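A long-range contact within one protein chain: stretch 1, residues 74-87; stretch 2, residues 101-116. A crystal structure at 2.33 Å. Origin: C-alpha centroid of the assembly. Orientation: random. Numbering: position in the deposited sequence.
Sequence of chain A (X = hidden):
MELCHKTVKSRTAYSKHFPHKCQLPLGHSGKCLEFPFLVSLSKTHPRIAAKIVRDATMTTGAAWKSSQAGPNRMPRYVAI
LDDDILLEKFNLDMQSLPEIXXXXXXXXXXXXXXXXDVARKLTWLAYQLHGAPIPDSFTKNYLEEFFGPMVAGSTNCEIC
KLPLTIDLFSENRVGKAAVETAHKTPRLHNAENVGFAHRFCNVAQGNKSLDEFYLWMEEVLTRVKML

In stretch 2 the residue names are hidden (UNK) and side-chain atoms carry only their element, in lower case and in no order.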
# COMPACT_ATOMS: atom_id res chain seq x y z
N MET A 74 -8.86 -14.88 -11.75
CA MET A 74 -9.64 -16.10 -11.48
C MET A 74 -10.59 -15.95 -10.28
O MET A 74 -10.34 -15.14 -9.38
CB MET A 74 -8.70 -17.28 -11.23
CG MET A 74 -8.39 -17.51 -9.78
SD MET A 74 -7.40 -18.98 -9.51
CE MET A 74 -5.80 -18.37 -10.07
N PRO A 75 -11.69 -16.73 -10.28
CA PRO A 75 -12.65 -16.73 -9.16
C PRO A 75 -12.03 -17.23 -7.85
O PRO A 75 -11.17 -18.12 -7.87
CB PRO A 75 -13.75 -17.70 -9.63
CG PRO A 75 -13.60 -17.76 -11.12
CD PRO A 75 -12.12 -17.61 -11.37
N ARG A 76 -12.47 -16.68 -6.72
CA ARG A 76 -11.95 -17.10 -5.42
C ARG A 76 -12.34 -18.54 -5.11
O ARG A 76 -11.66 -19.23 -4.36
CB ARG A 76 -12.48 -16.17 -4.31
CG ARG A 76 -11.97 -14.73 -4.40
CD ARG A 76 -12.76 -13.83 -3.46
NE ARG A 76 -12.10 -12.56 -3.15
CZ ARG A 76 -11.33 -12.34 -2.08
NH1 ARG A 76 -11.11 -13.31 -1.21
NH2 ARG A 76 -10.79 -11.15 -1.89
N TYR A 77 -13.46 -18.99 -5.68
CA TYR A 77 -13.89 -20.37 -5.49
C TYR A 77 -13.26 -21.33 -6.50
O TYR A 77 -13.61 -22.51 -6.56
CB TYR A 77 -15.42 -20.49 -5.48
CG TYR A 77 -16.13 -19.79 -6.62
CD1 TYR A 77 -16.15 -20.34 -7.90
CD2 TYR A 77 -16.81 -18.59 -6.41
CE1 TYR A 77 -16.82 -19.70 -8.95
CE2 TYR A 77 -17.48 -17.95 -7.44
CZ TYR A 77 -17.48 -18.51 -8.71
OH TYR A 77 -18.15 -17.87 -9.74
N VAL A 78 -12.31 -20.81 -7.28
CA VAL A 78 -11.42 -21.62 -8.09
C VAL A 78 -10.04 -21.60 -7.43
O VAL A 78 -9.31 -22.60 -7.45
CB VAL A 78 -11.33 -21.08 -9.55
CG1 VAL A 78 -10.04 -21.54 -10.23
CG2 VAL A 78 -12.56 -21.49 -10.36
N ALA A 79 -9.69 -20.47 -6.83
CA ALA A 79 -8.41 -20.29 -6.14
C ALA A 79 -8.32 -21.13 -4.86
O ALA A 79 -7.25 -21.23 -4.26
CB ALA A 79 -8.17 -18.83 -5.82
N ILE A 80 -9.44 -21.73 -4.46
CA ILE A 80 -9.50 -22.62 -3.31
C ILE A 80 -9.28 -24.10 -3.69
O ILE A 80 -8.96 -24.92 -2.84
CB ILE A 80 -10.85 -22.48 -2.58
CG1 ILE A 80 -10.74 -22.89 -1.10
CG2 ILE A 80 -11.95 -23.24 -3.31
CD1 ILE A 80 -12.02 -22.69 -0.32
N LEU A 81 -9.44 -24.42 -4.97
CA LEU A 81 -9.29 -25.80 -5.44
C LEU A 81 -7.83 -26.26 -5.44
O LEU A 81 -6.92 -25.46 -5.67
CB LEU A 81 -9.91 -25.95 -6.83
CG LEU A 81 -11.39 -25.57 -6.87
CD1 LEU A 81 -11.92 -25.49 -8.30
CD2 LEU A 81 -12.23 -26.54 -6.04
N ASP A 82 -7.61 -27.54 -5.14
CA ASP A 82 -6.25 -28.10 -5.07
C ASP A 82 -5.60 -28.16 -6.45
O ASP A 82 -6.30 -28.18 -7.46
CB ASP A 82 -6.24 -29.48 -4.40
CG ASP A 82 -6.75 -30.58 -5.32
OD1 ASP A 82 -6.07 -30.89 -6.32
OD2 ASP A 82 -7.83 -31.15 -5.02
N ASP A 83 -4.26 -28.20 -6.47
CA ASP A 83 -3.48 -28.27 -7.71
C ASP A 83 -3.94 -29.34 -8.74
O ASP A 83 -3.92 -29.07 -9.94
CB ASP A 83 -1.99 -28.47 -7.40
CG ASP A 83 -1.38 -27.30 -6.65
OD1 ASP A 83 -0.24 -27.43 -6.15
OD2 ASP A 83 -2.03 -26.24 -6.56
N ASP A 84 -4.35 -30.52 -8.29
CA ASP A 84 -4.73 -31.59 -9.23
C ASP A 84 -5.99 -31.21 -9.99
O ASP A 84 -6.11 -31.48 -11.19
CB ASP A 84 -4.97 -32.93 -8.52
CG ASP A 84 -3.87 -33.29 -7.53
OD1 ASP A 84 -2.69 -33.14 -7.90
OD2 ASP A 84 -4.19 -33.70 -6.39
N ILE A 85 -6.95 -30.61 -9.28
CA ILE A 85 -8.20 -30.19 -9.90
C ILE A 85 -7.99 -28.98 -10.82
O ILE A 85 -8.62 -28.87 -11.88
CB ILE A 85 -9.29 -29.91 -8.84
CG1 ILE A 85 -9.79 -31.23 -8.25
CG2 ILE A 85 -10.46 -29.11 -9.43
CD1 ILE A 85 -10.75 -31.08 -7.10
N LEU A 86 -7.10 -28.08 -10.42
CA LEU A 86 -6.74 -26.94 -11.26
C LEU A 86 -6.13 -27.43 -12.59
O LEU A 86 -6.59 -27.05 -13.67
CB LEU A 86 -5.79 -25.98 -10.53
CG LEU A 86 -6.39 -25.21 -9.34
CD1 LEU A 86 -5.41 -24.26 -8.76
CD2 LEU A 86 -7.67 -24.49 -9.73
N LEU A 87 -5.12 -28.29 -12.48
CA LEU A 87 -4.45 -28.83 -13.66
C LEU A 87 -5.39 -29.64 -14.56
O LEU A 87 -5.38 -29.49 -15.78
CB LEU A 87 -3.26 -29.71 -13.26
CG LEU A 87 -2.65 -30.41 -14.48
CD1 LEU A 87 -1.96 -29.39 -15.36
CD2 LEU A 87 -1.70 -31.54 -14.09
N UNK A 101 3.19 -16.31 -6.42
CA UNK A 101 1.87 -16.21 -7.04
C UNK A 101 0.93 -17.33 -6.59
O UNK A 101 -0.28 -17.12 -6.50
c UNK A 101 3.24 -15.41 -8.99
o UNK A 101 1.83 -17.37 -9.20
c UNK A 101 1.94 -16.08 -8.58
N UNK A 102 1.48 -18.51 -6.29
CA UNK A 102 0.69 -19.59 -5.69
C UNK A 102 0.21 -19.16 -4.30
O UNK A 102 -0.97 -19.30 -3.96
c UNK A 102 3.10 -24.95 -6.27
n UNK A 102 2.41 -26.07 -6.10
n UNK A 102 2.46 -23.79 -6.43
n UNK A 102 4.42 -24.99 -6.28
c UNK A 102 1.51 -20.88 -5.58
c UNK A 102 2.14 -21.37 -6.88
c UNK A 102 3.13 -22.50 -6.62
N UNK A 103 1.14 -18.64 -3.50
CA UNK A 103 0.81 -18.10 -2.19
C UNK A 103 -0.30 -17.05 -2.21
O UNK A 103 -1.29 -17.15 -1.47
c UNK A 103 2.57 -19.95 -0.88
c UNK A 103 2.06 -17.56 -1.51
c UNK A 103 2.62 -18.48 -0.43
c UNK A 103 4.04 -18.08 -0.04
N UNK A 104 -0.16 -16.05 -3.07
CA UNK A 104 -1.19 -15.01 -3.17
C UNK A 104 -2.54 -15.55 -3.68
O UNK A 104 -3.62 -15.15 -3.17
c UNK A 104 2.08 -11.31 -2.99
c UNK A 104 0.12 -12.84 -3.13
n UNK A 104 3.15 -10.59 -3.73
c UNK A 104 -0.69 -13.82 -3.98
c UNK A 104 1.15 -12.08 -3.93
N UNK A 105 -2.47 -16.45 -4.66
CA UNK A 105 -3.68 -17.12 -5.14
C UNK A 105 -4.42 -17.81 -3.97
O UNK A 105 -5.63 -17.62 -3.80
c UNK A 105 -4.58 -19.05 -6.47
c UNK A 105 -3.39 -18.14 -6.25
c UNK A 105 -3.12 -17.41 -7.57
c UNK A 105 -2.50 -18.31 -8.63
N UNK A 106 -3.69 -18.56 -3.15
CA UNK A 106 -4.30 -19.23 -2.00
C UNK A 106 -4.80 -18.23 -0.95
O UNK A 106 -5.78 -18.48 -0.25
c UNK A 106 -3.97 -21.82 -3.21
n UNK A 106 -4.11 -24.94 -5.12
n UNK A 106 -3.63 -23.10 -3.84
n UNK A 106 -5.70 -23.33 -4.80
c UNK A 106 -4.47 -23.79 -4.58
c UNK A 106 -2.87 -21.35 -2.26
c UNK A 106 -3.31 -20.20 -1.34
N UNK A 107 -4.11 -17.10 -0.86
CA UNK A 107 -4.44 -16.06 0.11
C UNK A 107 -5.82 -15.53 -0.19
O UNK A 107 -6.55 -15.16 0.73
o UNK A 107 -2.32 -12.15 1.25
c UNK A 107 -1.91 -13.32 1.15
c UNK A 107 -2.90 -14.44 1.33
c UNK A 107 -3.43 -14.92 0.01
o UNK A 107 -0.72 -13.62 0.89
N UNK A 108 -6.17 -15.50 -1.47
CA UNK A 108 -7.50 -15.01 -1.85
C UNK A 108 -8.65 -16.04 -1.93
O UNK A 108 -9.77 -15.71 -2.36
n UNK A 108 -7.88 -9.87 -3.31
c UNK A 108 -7.01 -10.50 -2.28
c UNK A 108 -7.36 -11.97 -2.05
c UNK A 108 -7.42 -14.23 -3.18
c UNK A 108 -6.70 -12.88 -3.08
N UNK A 109 -8.41 -17.28 -1.49
CA UNK A 109 -9.41 -18.35 -1.65
C UNK A 109 -10.64 -18.20 -0.76
O UNK A 109 -10.53 -17.76 0.38
c UNK A 109 -8.78 -19.73 -1.44
N UNK A 110 -11.80 -18.58 -1.28
CA UNK A 110 -13.05 -18.58 -0.52
C UNK A 110 -14.01 -19.52 -1.23
O UNK A 110 -13.97 -19.62 -2.46
c UNK A 110 -13.64 -17.18 -0.46
N UNK A 111 -14.87 -20.20 -0.48
CA UNK A 111 -15.86 -21.09 -1.09
C UNK A 111 -16.92 -20.28 -1.85
O UNK A 111 -17.01 -19.06 -1.69
o UNK A 111 -18.51 -21.11 0.82
o UNK A 111 -16.68 -20.85 2.01
c UNK A 111 -16.50 -22.03 -0.05
c UNK A 111 -17.29 -21.28 1.00
N UNK A 112 -17.71 -20.97 -2.67
CA UNK A 112 -18.68 -20.33 -3.56
C UNK A 112 -19.77 -19.58 -2.79
O UNK A 112 -20.09 -18.41 -3.09
c UNK A 112 -20.09 -20.21 -6.63
c UNK A 112 -22.70 -20.18 -5.74
c UNK A 112 -21.08 -19.64 -7.42
c UNK A 112 -21.71 -20.74 -4.96
o UNK A 112 -23.40 -19.07 -7.71
c UNK A 112 -20.39 -20.77 -5.39
c UNK A 112 -22.39 -19.63 -6.96
c UNK A 112 -19.31 -21.37 -4.52
N UNK A 113 -20.35 -20.27 -1.80
CA UNK A 113 -21.43 -19.70 -1.00
C UNK A 113 -21.00 -18.41 -0.31
O UNK A 113 -21.77 -17.46 -0.24
c UNK A 113 -22.62 -21.93 -0.57
c UNK A 113 -21.93 -20.70 0.04
o UNK A 113 -22.87 -22.88 0.20
o UNK A 113 -22.92 -21.96 -1.80
N UNK A 114 -19.77 -18.38 0.20
CA UNK A 114 -19.22 -17.21 0.88
C UNK A 114 -19.12 -16.02 -0.07
O UNK A 114 -19.51 -14.90 0.29
c UNK A 114 -17.83 -17.50 1.45
o UNK A 114 -17.89 -18.51 2.44
N UNK A 115 -18.60 -16.27 -1.27
CA UNK A 115 -18.51 -15.24 -2.30
C UNK A 115 -19.88 -14.65 -2.60
O UNK A 115 -20.03 -13.42 -2.68
c UNK A 115 -17.86 -15.79 -3.57
s UNK A 115 -16.14 -16.28 -3.29
N UNK A 116 -20.89 -15.51 -2.73
CA UNK A 116 -22.25 -15.01 -2.95
C UNK A 116 -22.77 -14.19 -1.75
O UNK A 116 -23.36 -13.12 -1.92
c UNK A 116 -22.70 -17.01 -4.48
c UNK A 116 -24.62 -15.55 -3.73
c UNK A 116 -23.26 -16.14 -3.35
c UNK A 116 -22.25 -16.26 -5.69
O HOH W 1 -0.54 -24.22 -5.68

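Position 101 carries one carbon bearing an oxygen and a second carbon, out of reach of stretch 1. It is Thr101.

Position 102 has three carbons, a nitrogen, then a carbon carrying two more nitrogens. One terminal nitrogen reaches Asp83 OD1 at 3.0 Å. That is a guanidinium, so the residue is Arg102. The nitrogen is NH2, which donates to Asp83 OD1 within a salt bridge. Water 1 donates to Asp83 OD2 (2.7 Å) and accepts from Arg102 NE (3.1 Å), adding a second link between the pair.

Position 103 has four carbons forked at the second: Leu103. Position 104 has four carbons in a row ending in nitrogen: Lys104. Neither touches stretch 1.

Position 105 has four carbons, forked at the first, with one arm two carbons long. The end of the long arm lies 3.6 Å from Met74 CE, and the short arm lies 3.7 Å from Ala79 CB. It is Ile105; these carbons are CD1 and CG2.

Position 106 again has three carbons, a nitrogen, and a carbon with two nitrogens. Its CA-to-CB bond points sideways, but the end of the chain comes nearer to stretch 1. One terminal nitrogen lies 2.7 Å from Ala79 O and 2.6 Å from Leu81 O. The other lies 2.9 Å from Leu81 O and 2.8 Å from Asp83 OD2. It is Arg106. NH1 donates to Ala79 O and Leu81 O. NH2 donates to Leu81 O and also to Asp83 OD2, a salt bridge whose hydrogen bond is weak. These acceptors lie near the guanidinium plane, where its N-H groups point.

Position 107 has three carbons, the third carrying two oxygens. It is Glu107; its CA-to-CB bond points away and it makes no contact.

Position 108 has four carbons in a row ending in nitrogen. Its CB lies over one face of the Arg76 guanidinium, and its nitrogen is 3.5 Å from Arg76 NH2. It is Lys108, so this is a close approach of like charges; NZ is hydrogen-bonded elsewhere in the structure. Lys108 is the first residue after the helix to leave helical phi/psi.

Position 109 has one carbon, 3.6 Å from Ile80 CB: Ala109.

Position 110 also has one carbon, 4.1 Å from Arg76 CB. It is Ala110. Its N donates to Arg76 O at 3.2 Å, nearly straight at 170°. Its O makes a CA-H...O contact with Tyr77 CA at 3.1 Å.

Position 111 has two carbons, the second carrying two oxygens: Asp111. It caps the next helix, accepting at OD2 from the N of position 114 (3.1 Å).

Position 112 has one carbon and a six-carbon ring bearing oxygen. The ring's edge is turned toward the face of the Tyr77 ring, with planes at 61°. It is Tyr112.

Position 113 has two carbons, the second carrying two oxygens: Asp113. Position 114 has a carbon and an oxygen: Ser114. Neither touches stretch 1.

Position 115 has a carbon and a sulfur. The sulfur sits at the edge of the Tyr77 ring, 3.9 Å from Tyr77 CD2. It is Cys115.

Position 116 has four carbons, forked at the first, with one two-carbon arm: Ile116. It makes no contact.

The contact buries 838 Å². Arg106 binds the carbonyls of Ala79 and Leu81 and also Asp83; Arg102 binds Asp83 alone. One backbone bond joins Arg76 to Ala110, and apolar and aromatic packing fills in around them.

Stretch 2 101-116: TRLKIREKAADYDSCI
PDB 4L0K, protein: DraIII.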